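Local structure of cytochrome c (Pseudomonas aeruginosa, 6RTE) at residues A[160-165]-A[169-174]; A[203-206]-A[211-214]; A[233-238]-A[271-276]; A[403-408]-A[414-419]; A[473-476]-A[481-484]. The protein is a dihydro-heme d1 dehydrogenase, with an eight-bladed beta-propeller and a heme c domain, that acts in heme d1 biosynthesis. All blocks are in the same frame, centred on the assembly; numbering follows the deposited sequence.

Contact 1: A[160-165]-A[169-174]; sequences VTILDG and EPIARF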
# COMPACT_ATOMS: atom_id res chain seq x y z
N VAL A 160 -6.24 -12.49 -5.15
CA VAL A 160 -4.90 -12.69 -4.62
C VAL A 160 -4.49 -14.11 -4.95
O VAL A 160 -5.28 -15.04 -4.78
CB VAL A 160 -4.85 -12.46 -3.10
CG1 VAL A 160 -3.49 -12.93 -2.52
CG2 VAL A 160 -5.11 -10.99 -2.76
N THR A 161 -3.27 -14.27 -5.46
CA THR A 161 -2.69 -15.58 -5.71
C THR A 161 -1.56 -15.81 -4.72
O THR A 161 -0.74 -14.91 -4.48
CB THR A 161 -2.17 -15.69 -7.15
OG1 THR A 161 -3.29 -15.88 -8.02
CG2 THR A 161 -1.19 -16.87 -7.30
N ILE A 162 -1.54 -17.00 -4.12
CA ILE A 162 -0.44 -17.45 -3.28
C ILE A 162 0.46 -18.29 -4.17
O ILE A 162 0.01 -19.28 -4.76
CB ILE A 162 -0.93 -18.24 -2.06
CG1 ILE A 162 -2.00 -17.46 -1.31
CG2 ILE A 162 0.24 -18.56 -1.13
CD1 ILE A 162 -1.54 -16.12 -0.79
N LEU A 163 1.72 -17.90 -4.28
CA LEU A 163 2.64 -18.51 -5.23
C LEU A 163 3.74 -19.27 -4.51
O LEU A 163 4.38 -18.73 -3.60
CB LEU A 163 3.26 -17.44 -6.14
CG LEU A 163 3.81 -17.89 -7.48
CD1 LEU A 163 2.67 -18.10 -8.47
CD2 LEU A 163 4.81 -16.87 -7.99
N ASP A 164 3.96 -20.52 -4.92
CA ASP A 164 5.17 -21.27 -4.59
C ASP A 164 6.37 -20.57 -5.21
O ASP A 164 6.48 -20.47 -6.43
CB ASP A 164 5.01 -22.70 -5.12
CG ASP A 164 6.18 -23.62 -4.77
OD1 ASP A 164 7.33 -23.15 -4.63
OD2 ASP A 164 5.94 -24.84 -4.67
N GLY A 165 7.28 -20.08 -4.36
CA GLY A 165 8.40 -19.27 -4.82
C GLY A 165 9.56 -20.04 -5.42
O GLY A 165 10.50 -19.41 -5.92
N GLU A 169 4.47 -21.48 -9.20
CA GLU A 169 3.15 -21.97 -9.52
C GLU A 169 2.19 -21.60 -8.40
O GLU A 169 2.60 -21.54 -7.23
CB GLU A 169 3.15 -23.50 -9.70
CG GLU A 169 4.12 -24.01 -10.75
CD GLU A 169 4.27 -25.52 -10.70
OE1 GLU A 169 3.45 -26.18 -10.02
OE2 GLU A 169 5.21 -26.06 -11.33
N PRO A 170 0.93 -21.36 -8.72
CA PRO A 170 -0.04 -21.02 -7.67
C PRO A 170 -0.40 -22.23 -6.82
O PRO A 170 -0.58 -23.33 -7.33
CB PRO A 170 -1.25 -20.49 -8.44
CG PRO A 170 -1.13 -21.08 -9.80
CD PRO A 170 0.33 -21.32 -10.06
N ILE A 171 -0.48 -22.01 -5.51
CA ILE A 171 -1.05 -23.00 -4.61
C ILE A 171 -2.42 -22.60 -4.11
O ILE A 171 -3.12 -23.43 -3.50
CB ILE A 171 -0.11 -23.31 -3.42
CG1 ILE A 171 0.09 -22.09 -2.53
CG2 ILE A 171 1.24 -23.81 -3.93
CD1 ILE A 171 0.84 -22.41 -1.23
N ALA A 172 -2.85 -21.36 -4.36
CA ALA A 172 -4.18 -20.90 -3.99
C ALA A 172 -4.45 -19.59 -4.71
O ALA A 172 -3.53 -18.82 -4.99
CB ALA A 172 -4.30 -20.69 -2.47
N ARG A 173 -5.73 -19.35 -5.00
CA ARG A 173 -6.19 -18.08 -5.52
C ARG A 173 -7.55 -17.80 -4.90
O ARG A 173 -8.37 -18.71 -4.80
CB ARG A 173 -6.26 -18.12 -7.05
CG ARG A 173 -6.54 -16.77 -7.70
CD ARG A 173 -6.59 -16.89 -9.23
NE ARG A 173 -6.67 -15.57 -9.86
CZ ARG A 173 -7.77 -15.05 -10.39
NH1 ARG A 173 -8.92 -15.72 -10.41
NH2 ARG A 173 -7.72 -13.83 -10.93
N PHE A 174 -7.77 -16.57 -4.45
CA PHE A 174 -9.04 -16.24 -3.82
C PHE A 174 -9.42 -14.81 -4.16
O PHE A 174 -8.55 -13.96 -4.39
CB PHE A 174 -8.99 -16.43 -2.29
CG PHE A 174 -7.89 -15.68 -1.58
CD1 PHE A 174 -6.60 -16.19 -1.51
CD2 PHE A 174 -8.15 -14.47 -0.96
CE1 PHE A 174 -5.59 -15.50 -0.84
CE2 PHE A 174 -7.14 -13.78 -0.30
CZ PHE A 174 -5.86 -14.30 -0.24
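V160 and F174 form the tight end of this antiparallel pairing, their side chains lying side by side and pointing the same way. F174 has CG between the backbone N and the carbonyl carbon (chi1 55°), a setting that folds the ring back over its partner. V160 CB sits over one ring face, off toward the rim and 3.5 Å from F174 CZ, in a CH-pi contact. I162 completes the packing: its CD1 meets the ring edge 4.1 Å from F174 CE1, and its CG1 lies 4.1 Å from A172 CB. Beneath these groups the backbones are firmly joined, V160 N giving a 2.8 Å bond to F174 O and I162 N one of the same length to A172 O.

On the opposite face T161, R173 and P170 pack more loosely. The extended R173 chain crosses T161 with CG 3.4 Å from T161 OG1, yet both polar ends are bound elsewhere: OG1 to E154, the guanidinium to E154 and D157. Toward the turn, exposed P170 adds one apolar touch, CB to T161 CG2 at 3.8 Å. At that end E169, on the V160 face, is solvent-exposed. At I171 the chain turns a corner while its N still bonds I162 O at 2.9 Å. I171 and A172 thus both stand opposite I162, a classic beta bulge in the outer hairpin of a propeller blade.

Contact 2: A[203-206]-A[211-214]; sequences TLYD and KVVA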
# COMPACT_ATOMS: atom_id res chain seq x y z
N THR A 203 -8.62 -7.83 6.09
CA THR A 203 -8.74 -9.27 5.93
C THR A 203 -7.52 -9.95 6.53
O THR A 203 -6.38 -9.56 6.25
CB THR A 203 -8.88 -9.65 4.44
OG1 THR A 203 -9.99 -8.95 3.85
CG2 THR A 203 -9.09 -11.17 4.25
N LEU A 204 -7.75 -10.97 7.36
CA LEU A 204 -6.70 -11.81 7.91
C LEU A 204 -6.75 -13.16 7.22
O LEU A 204 -7.79 -13.83 7.22
CB LEU A 204 -6.88 -11.97 9.42
CG LEU A 204 -5.97 -12.98 10.14
CD1 LEU A 204 -4.49 -12.72 9.85
CD2 LEU A 204 -6.26 -12.94 11.64
N TYR A 205 -5.62 -13.58 6.64
CA TYR A 205 -5.52 -14.81 5.86
C TYR A 205 -4.43 -15.68 6.45
O TYR A 205 -3.32 -15.21 6.69
CB TYR A 205 -5.22 -14.49 4.39
CG TYR A 205 -5.29 -15.67 3.46
CD1 TYR A 205 -6.50 -16.07 2.92
CD2 TYR A 205 -4.14 -16.35 3.09
CE1 TYR A 205 -6.57 -17.14 2.04
CE2 TYR A 205 -4.21 -17.43 2.21
CZ TYR A 205 -5.42 -17.81 1.70
OH TYR A 205 -5.50 -18.86 0.83
N ASP A 206 -4.74 -16.96 6.66
CA ASP A 206 -3.82 -17.94 7.22
C ASP A 206 -3.16 -18.68 6.07
O ASP A 206 -3.79 -19.51 5.41
CB ASP A 206 -4.56 -18.90 8.14
CG ASP A 206 -3.66 -19.99 8.71
OD1 ASP A 206 -2.43 -19.96 8.47
OD2 ASP A 206 -4.20 -20.88 9.39
N LYS A 211 -6.80 -20.15 4.19
CA LYS A 211 -8.16 -19.80 4.58
C LYS A 211 -8.22 -18.38 5.10
O LYS A 211 -7.29 -17.92 5.78
CB LYS A 211 -8.68 -20.76 5.66
CG LYS A 211 -9.09 -22.13 5.13
CD LYS A 211 -9.42 -23.07 6.26
CE LYS A 211 -9.83 -24.44 5.73
NZ LYS A 211 -10.97 -24.31 4.79
N VAL A 212 -9.32 -17.69 4.79
CA VAL A 212 -9.64 -16.44 5.45
C VAL A 212 -10.00 -16.75 6.90
O VAL A 212 -10.88 -17.57 7.17
CB VAL A 212 -10.80 -15.72 4.73
CG1 VAL A 212 -11.20 -14.48 5.48
CG2 VAL A 212 -10.42 -15.38 3.29
N VAL A 213 -9.32 -16.08 7.83
CA VAL A 213 -9.57 -16.26 9.26
C VAL A 213 -10.65 -15.30 9.75
O VAL A 213 -11.60 -15.71 10.44
CB VAL A 213 -8.25 -16.03 10.04
CG1 VAL A 213 -8.51 -15.94 11.55
CG2 VAL A 213 -7.24 -17.13 9.71
N ALA A 214 -10.51 -14.03 9.42
CA ALA A 214 -11.44 -13.01 9.89
C ALA A 214 -11.40 -11.82 8.95
O ALA A 214 -10.43 -11.63 8.20
CB ALA A 214 -11.09 -12.58 11.32
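The outer beta hairpin of a propeller blade, strands 201-206 and 211-217, is joined here through a classic bulge opposite L204. V213 and A214 share L204 between them: V213 N bonds L204 O at 2.8 Å, while L204 N returns a nearly straight bond of 2.9 Å to A214 O. With the extra residue, V213 turns its side chain toward the partner strand, and its two methyls reach different neighbours. CG1, anti to the backbone N (chi1 169°), lies 3.8 Å from L204 CD2 across an oblique crossing; CG2 closes to 3.6 Å from D206 CB. The bulge residue therefore bridges L204 and D206 on one side of the hairpin.

On the other side, Y205 lays one ring face along the backbone of K211, with CD1 3.5 Å from K211 O, and V212 CG2 approaches the ring edge in its plane, 4.0 Å from CD1. Nearer the turn, D206 N bonds K211 O at 2.9 Å, and the return bond from K211 N to D206 O is weak. The D206 carboxylate forms a salt bridge with R191 and accepts from Y208 N and N209 ND2, tying the turn to the strand end. A bulged hairpin whose short strand segments run at 133°, ending in the outermost strand of its sheet, is the twisted outer edge of a beta-propeller blade.

Contact 3: A[233-238]-A[271-276]; sequences WVLVGN and SAVYTA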
# COMPACT_ATOMS: atom_id res chain seq x y z
N TRP A 233 -0.78 -6.77 17.45
CA TRP A 233 -1.65 -5.66 17.11
C TRP A 233 -1.63 -5.35 15.62
O TRP A 233 -0.58 -5.38 14.98
CB TRP A 233 -1.23 -4.38 17.87
CG TRP A 233 -0.94 -4.60 19.33
CD1 TRP A 233 0.27 -4.49 19.95
CD2 TRP A 233 -1.87 -4.97 20.33
NE1 TRP A 233 0.14 -4.76 21.28
CE2 TRP A 233 -1.17 -5.07 21.54
CE3 TRP A 233 -3.24 -5.23 20.33
CZ2 TRP A 233 -1.78 -5.43 22.74
CZ3 TRP A 233 -3.85 -5.58 21.51
CH2 TRP A 233 -3.12 -5.68 22.70
N VAL A 234 -2.81 -5.01 15.09
CA VAL A 234 -2.95 -4.36 13.79
C VAL A 234 -3.40 -2.92 14.03
O VAL A 234 -4.41 -2.68 14.72
CB VAL A 234 -3.97 -5.10 12.90
CG1 VAL A 234 -4.17 -4.37 11.59
CG2 VAL A 234 -3.53 -6.54 12.65
N LEU A 235 -2.69 -1.98 13.44
CA LEU A 235 -3.06 -0.56 13.50
C LEU A 235 -3.44 -0.12 12.09
O LEU A 235 -2.64 -0.25 11.16
CB LEU A 235 -1.93 0.30 14.06
CG LEU A 235 -2.34 1.76 14.32
CD1 LEU A 235 -3.33 1.82 15.46
CD2 LEU A 235 -1.11 2.64 14.60
N VAL A 236 -4.66 0.40 11.94
CA VAL A 236 -5.21 0.80 10.65
C VAL A 236 -5.27 2.32 10.59
O VAL A 236 -5.82 2.96 11.50
CB VAL A 236 -6.63 0.22 10.42
CG1 VAL A 236 -7.11 0.55 9.03
CG2 VAL A 236 -6.66 -1.28 10.66
N GLY A 237 -4.71 2.89 9.53
CA GLY A 237 -4.72 4.32 9.31
C GLY A 237 -5.80 4.72 8.32
O GLY A 237 -5.73 4.35 7.14
N ASN A 238 -6.77 5.50 8.79
CA ASN A 238 -7.94 5.86 8.01
C ASN A 238 -7.90 7.32 7.57
O ASN A 238 -7.47 8.21 8.33
CB ASN A 238 -9.23 5.62 8.80
CG ASN A 238 -9.58 4.15 8.95
OD1 ASN A 238 -9.27 3.33 8.07
ND2 ASN A 238 -10.24 3.80 10.05
N SER A 271 -2.24 9.77 7.17
CA SER A 271 -1.65 9.51 5.87
C SER A 271 -1.15 8.07 5.75
O SER A 271 -1.41 7.40 4.74
CB SER A 271 -0.52 10.49 5.60
OG SER A 271 -0.00 10.22 4.31
N ALA A 272 -0.44 7.58 6.77
CA ALA A 272 0.09 6.22 6.73
C ALA A 272 0.54 5.82 8.13
O ALA A 272 0.95 6.66 8.93
CB ALA A 272 1.27 6.11 5.75
N VAL A 273 0.47 4.50 8.40
CA VAL A 273 0.97 3.92 9.64
C VAL A 273 2.14 3.00 9.29
O VAL A 273 2.16 2.37 8.23
CB VAL A 273 -0.13 3.14 10.40
CG1 VAL A 273 -1.25 4.10 10.81
CG2 VAL A 273 -0.70 1.99 9.56
N TYR A 274 3.13 2.95 10.19
CA TYR A 274 4.33 2.15 10.00
C TYR A 274 4.71 1.49 11.32
O TYR A 274 4.39 1.98 12.40
CB TYR A 274 5.52 2.99 9.51
CG TYR A 274 5.22 3.95 8.37
CD1 TYR A 274 4.76 5.24 8.62
CD2 TYR A 274 5.41 3.57 7.06
CE1 TYR A 274 4.49 6.13 7.58
CE2 TYR A 274 5.14 4.45 6.00
CZ TYR A 274 4.69 5.72 6.28
OH TYR A 274 4.42 6.59 5.24
N THR A 275 5.43 0.37 11.21
CA THR A 275 6.01 -0.31 12.36
C THR A 275 7.50 -0.01 12.42
O THR A 275 8.18 -0.01 11.39
CB THR A 275 5.78 -1.81 12.28
OG1 THR A 275 4.37 -2.06 12.20
CG2 THR A 275 6.39 -2.56 13.53
N ALA A 276 8.00 0.25 13.63
CA ALA A 276 9.42 0.49 13.88
C ALA A 276 9.90 -0.59 14.85
O ALA A 276 9.87 -0.40 16.07
CB ALA A 276 9.66 1.89 14.46
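Two neighbouring blades of the propeller meet where strand 270-276, innermost in its own sheet, passes over strand 233-238, the second strand of the preceding one. Between these two segments V273 makes the contact, its methyls reaching the main chain of L235 and G237 and one leucine methyl. The segments run nearly antiparallel, at 163°, but their axes come no closer than 6.3 Å and their backbones do not pair.

V273 points toward the other strand and divides its two methyls between different parts of it. With chi1 at -62°, CG1 is anti to the carbonyl carbon and CG2 falls between the backbone N and the carbonyl carbon. CG2 lies 3.4 Å from L235 O, an apolar group against a carbonyl. CG1 reaches the backbone of G237, 3.8 Å from G237 CA and 3.9 Å from G237 N; with no side chain on that glycine, the methyl settles directly against the main chain. The same CG1 touches L235 CD2 at 4.1 Å, where the leucine and valine side chains cross. All the touching residues are buried.

Strand 221-227, the innermost strand of the first sheet, supplies the polar ties: N224 OD1 accepts from V273 N, and R223 NE donates to S271 O, while the backbone of both these residues also bonds to G237. V273 further packs on A226 and L244, and L235 on F282 of the second sheet. A branched side chain of one sheet thus presses on the second strand of the preceding one beside hydrogen bonds at the inner strands, an interlocking of adjacent blades that belongs to the beta-propeller fold.

Contact 4: A[403-408]-A[414-419]; sequences FFMRSH and AWTDTF
F404 and F419 form the apolar centre, an edge-to-face pair with centroids 5.4 Å apart and planes at 78°. F404 CE2 is held 4.1 Å above the F419 plane, over its centre, while F403 lays its CD2 edge over one face of the F404 ring, clustering three phenylalanines. Along the hairpin, M405 CE touches A414 CB at 4.1 Å.

Next to the rings comes the buried carboxylate of D417, its CB directed at the other strand and CG between backbone N and carbonyl carbon (chi1 60°), with OD2 at the F404 ring edge. It grips two successive amides: OD1 accepts from F403 N at 3.0 Å and OD2 from F404 N at 3.1 Å, both on their syn sides. OD1 also takes F419 N at 2.7 Å from its anti side, closing an Asx turn. Three bonds thus fix the carboxylate and, through it, the backbones bearing all three rings. T416 OG1 donates to F404 O at 2.6 Å, before the antiparallel hydrogen-bonded pair R406 and W415, where W415 N bonds R406 O at 2.8 Å.

The R406 guanidinium leads away to a salt bridge with E453, in the next sheet along the chain. M405 packs on I362 and I382 of the preceding sheet, W415 rests on strand 427-431 of its own, and W466 meets F419 edge-to-face, placing this inner hairpin between two blades.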
# COMPACT_ATOMS: atom_id res chain seq x y z
N PHE A 403 8.30 5.00 -9.36
CA PHE A 403 7.52 4.84 -8.14
C PHE A 403 8.07 3.77 -7.20
O PHE A 403 7.93 3.90 -5.97
CB PHE A 403 6.06 4.50 -8.48
CG PHE A 403 5.11 4.71 -7.34
CD1 PHE A 403 4.59 5.97 -7.07
CD2 PHE A 403 4.74 3.65 -6.53
CE1 PHE A 403 3.72 6.16 -6.01
CE2 PHE A 403 3.87 3.84 -5.47
CZ PHE A 403 3.36 5.10 -5.22
N PHE A 404 8.70 2.72 -7.74
CA PHE A 404 9.13 1.58 -6.95
C PHE A 404 10.65 1.45 -6.95
O PHE A 404 11.33 1.87 -7.89
CB PHE A 404 8.52 0.27 -7.47
CG PHE A 404 7.02 0.23 -7.39
CD1 PHE A 404 6.39 0.06 -6.17
CD2 PHE A 404 6.25 0.36 -8.54
CE1 PHE A 404 5.01 0.02 -6.10
CE2 PHE A 404 4.87 0.33 -8.47
CZ PHE A 404 4.25 0.16 -7.25
N MET A 405 11.16 0.85 -5.88
CA MET A 405 12.59 0.59 -5.72
C MET A 405 12.75 -0.62 -4.82
O MET A 405 12.09 -0.71 -3.78
CB MET A 405 13.31 1.81 -5.14
CG MET A 405 14.77 1.91 -5.53
SD MET A 405 15.31 3.62 -5.61
CE MET A 405 17.00 3.41 -6.16
N ARG A 406 13.63 -1.53 -5.21
CA ARG A 406 13.85 -2.75 -4.45
C ARG A 406 15.25 -3.27 -4.74
O ARG A 406 15.83 -2.98 -5.80
CB ARG A 406 12.81 -3.82 -4.81
CG ARG A 406 12.59 -4.87 -3.72
CD ARG A 406 11.84 -4.28 -2.54
NE ARG A 406 11.07 -5.29 -1.82
CZ ARG A 406 11.54 -6.04 -0.82
NH1 ARG A 406 12.80 -5.90 -0.41
NH2 ARG A 406 10.75 -6.93 -0.24
N SER A 407 15.77 -4.04 -3.80
CA SER A 407 17.05 -4.72 -3.99
C SER A 407 17.09 -5.94 -3.07
O SER A 407 16.09 -6.31 -2.46
CB SER A 407 18.22 -3.77 -3.74
OG SER A 407 19.44 -4.38 -4.09
N HIS A 408 18.27 -6.55 -2.97
CA HIS A 408 18.47 -7.75 -2.16
C HIS A 408 19.96 -7.82 -1.82
O HIS A 408 20.80 -7.36 -2.59
CB HIS A 408 18.03 -9.01 -2.92
CG HIS A 408 17.86 -10.22 -2.05
ND1 HIS A 408 18.90 -11.08 -1.75
CD2 HIS A 408 16.77 -10.74 -1.44
CE1 HIS A 408 18.46 -12.06 -0.99
NE2 HIS A 408 17.17 -11.88 -0.79
N ALA A 414 20.21 -1.97 -7.69
CA ALA A 414 18.92 -1.48 -7.22
C ALA A 414 17.97 -1.42 -8.41
O ALA A 414 18.29 -0.83 -9.44
CB ALA A 414 19.05 -0.10 -6.57
N TRP A 415 16.80 -2.04 -8.26
CA TRP A 415 15.86 -2.20 -9.36
C TRP A 415 14.75 -1.17 -9.21
O TRP A 415 14.05 -1.14 -8.19
CB TRP A 415 15.27 -3.62 -9.35
CG TRP A 415 16.28 -4.74 -9.39
CD1 TRP A 415 17.41 -4.86 -8.63
CD2 TRP A 415 16.23 -5.92 -10.22
NE1 TRP A 415 18.08 -6.02 -8.95
CE2 TRP A 415 17.37 -6.69 -9.91
CE3 TRP A 415 15.33 -6.38 -11.18
CZ2 TRP A 415 17.63 -7.91 -10.54
CZ3 TRP A 415 15.60 -7.59 -11.80
CH2 TRP A 415 16.74 -8.34 -11.48
N THR A 416 14.58 -0.32 -10.23
CA THR A 416 13.56 0.72 -10.19
C THR A 416 12.93 0.84 -11.58
O THR A 416 13.10 -0.03 -12.44
CB THR A 416 14.16 2.04 -9.68
OG1 THR A 416 13.10 2.97 -9.39
CG2 THR A 416 15.10 2.65 -10.72
N ASP A 417 12.18 1.92 -11.81
CA ASP A 417 11.32 2.01 -12.98
C ASP A 417 11.09 3.47 -13.35
O ASP A 417 11.59 4.38 -12.69
CB ASP A 417 9.97 1.32 -12.70
CG ASP A 417 9.24 1.96 -11.53
OD1 ASP A 417 8.84 3.14 -11.65
OD2 ASP A 417 9.07 1.29 -10.48
N THR A 418 10.34 3.67 -14.44
CA THR A 418 9.76 4.98 -14.78
C THR A 418 8.25 4.79 -14.89
O THR A 418 7.61 5.25 -15.85
CB THR A 418 10.35 5.54 -16.07
OG1 THR A 418 9.89 4.78 -17.19
CG2 THR A 418 11.88 5.51 -16.03
N PHE A 419 7.69 4.11 -13.88
CA PHE A 419 6.29 3.72 -13.82
C PHE A 419 5.34 4.87 -14.15
O PHE A 419 4.28 4.64 -14.74
CB PHE A 419 6.02 3.18 -12.40
CG PHE A 419 4.68 2.52 -12.21
CD1 PHE A 419 4.47 1.21 -12.60
CD2 PHE A 419 3.64 3.20 -11.58
CE1 PHE A 419 3.24 0.59 -12.40
CE2 PHE A 419 2.41 2.59 -11.37
CZ PHE A 419 2.21 1.28 -11.78

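Contact 5: A[473-476]-A[481-484]; sequences VVYD and EEVK
V474 faces both V483 and K484, a classic beta bulge in the outer hairpin of its propeller blade. V474 O accepts a short bond of 2.8 Å from V483 N and a weak one from K484 N, while V474 N gives 2.7 Å to K484 O. The side chains of V474 and K484 lie side by side, CB to CB at 4.1 Å.

On the other face, E482 runs fully extended along the hairpin. Its CB stands 4.1 Å above the plane of the Y475 ring, toward the rim, and farther out its CD lies 3.6 Å from V473 CG1, so the aliphatic stem and the carboxylate carbon pack on V473 while OE1 forms a salt bridge with R485. At the turn, D476 N bonds E481 O at 3.0 Å, and V483 CG2 comes within 4.1 Å of D476 CB.

The second shell fixes these groups. D476 OD1 accepts from the amides of H478 and S479, holding the turn in shape; P443 and L463 pack on Y475. The K484 chain, with CG anti to its amide nitrogen (chi1 -174°), leads away until NZ donates to R167 O and, weakly, to F168 O.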
# COMPACT_ATOMS: atom_id res chain seq x y z
N VAL A 473 6.41 -11.71 -14.49
CA VAL A 473 7.55 -12.19 -15.27
C VAL A 473 8.70 -12.49 -14.32
O VAL A 473 9.15 -11.62 -13.57
CB VAL A 473 7.98 -11.16 -16.33
CG1 VAL A 473 8.96 -11.80 -17.33
CG2 VAL A 473 6.78 -10.59 -17.04
N VAL A 474 9.18 -13.74 -14.37
CA VAL A 474 10.24 -14.23 -13.50
C VAL A 474 11.56 -14.11 -14.24
O VAL A 474 11.68 -14.55 -15.39
CB VAL A 474 9.98 -15.68 -13.06
CG1 VAL A 474 11.04 -16.15 -12.05
CG2 VAL A 474 8.58 -15.82 -12.48
N TYR A 475 12.56 -13.52 -13.58
CA TYR A 475 13.88 -13.32 -14.15
C TYR A 475 14.93 -13.95 -13.24
O TYR A 475 14.84 -13.87 -12.02
CB TYR A 475 14.22 -11.83 -14.29
CG TYR A 475 13.51 -11.12 -15.42
CD1 TYR A 475 12.21 -10.65 -15.27
CD2 TYR A 475 14.15 -10.88 -16.62
CE1 TYR A 475 11.57 -9.99 -16.29
CE2 TYR A 475 13.52 -10.21 -17.65
CZ TYR A 475 12.22 -9.77 -17.48
OH TYR A 475 11.58 -9.11 -18.49
N ASP A 476 15.94 -14.56 -13.86
CA ASP A 476 17.14 -14.94 -13.12
C ASP A 476 17.88 -13.66 -12.73
O ASP A 476 18.28 -12.88 -13.60
CB ASP A 476 18.02 -15.84 -13.99
CG ASP A 476 19.20 -16.42 -13.22
OD1 ASP A 476 19.85 -15.67 -12.46
OD2 ASP A 476 19.47 -17.64 -13.38
N GLU A 481 17.98 -13.16 -17.38
CA GLU A 481 17.17 -13.68 -18.47
C GLU A 481 15.80 -14.08 -17.95
O GLU A 481 15.65 -14.54 -16.82
CB GLU A 481 17.85 -14.89 -19.13
CG GLU A 481 19.31 -14.68 -19.51
CD GLU A 481 19.50 -14.12 -20.92
OE1 GLU A 481 18.50 -13.93 -21.64
OE2 GLU A 481 20.67 -13.88 -21.31
N GLU A 482 14.78 -13.91 -18.80
CA GLU A 482 13.44 -14.33 -18.42
C GLU A 482 13.37 -15.85 -18.32
O GLU A 482 13.75 -16.55 -19.26
CB GLU A 482 12.40 -13.82 -19.41
CG GLU A 482 11.01 -14.42 -19.16
CD GLU A 482 9.94 -13.85 -20.07
OE1 GLU A 482 10.15 -12.75 -20.62
OE2 GLU A 482 8.89 -14.50 -20.23
N VAL A 483 12.86 -16.34 -17.20
CA VAL A 483 12.74 -17.76 -16.95
C VAL A 483 11.30 -18.26 -17.03
O VAL A 483 11.08 -19.41 -17.42
CB VAL A 483 13.36 -18.10 -15.57
CG1 VAL A 483 13.03 -19.53 -15.17
CG2 VAL A 483 14.86 -17.88 -15.59
N LYS A 484 10.32 -17.43 -16.69
CA LYS A 484 8.92 -17.85 -16.65
C LYS A 484 8.02 -16.62 -16.67
O LYS A 484 8.41 -15.54 -16.21
CB LYS A 484 8.64 -18.71 -15.41
CG LYS A 484 7.25 -19.32 -15.35
CD LYS A 484 7.22 -20.46 -14.33
CE LYS A 484 5.87 -21.15 -14.28
NZ LYS A 484 5.93 -22.40 -13.46

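How the contacts relate
All five contacts lie in the beta-propeller and follow one another in series along the chain. Contacts 1, 2 and 5 are outer hairpins of three blades, contact 4 is an inner hairpin, and contact 3 joins two adjacent blades. Contacts 1 and 2 have centres about 15 Å apart and touch where the F174 and Y205 rings stack. Contact 5, though last in sequence, is about 18 Å from contact 1 between centres and meets it through K484 and E169: the ring closes here, strand 491-496 completing the sheet of contact 1. Contacts 4 and 5 sit in consecutive blades, their centres about 17 Å apart, whereas contacts 3 and 5 are about 34 Å apart between centres.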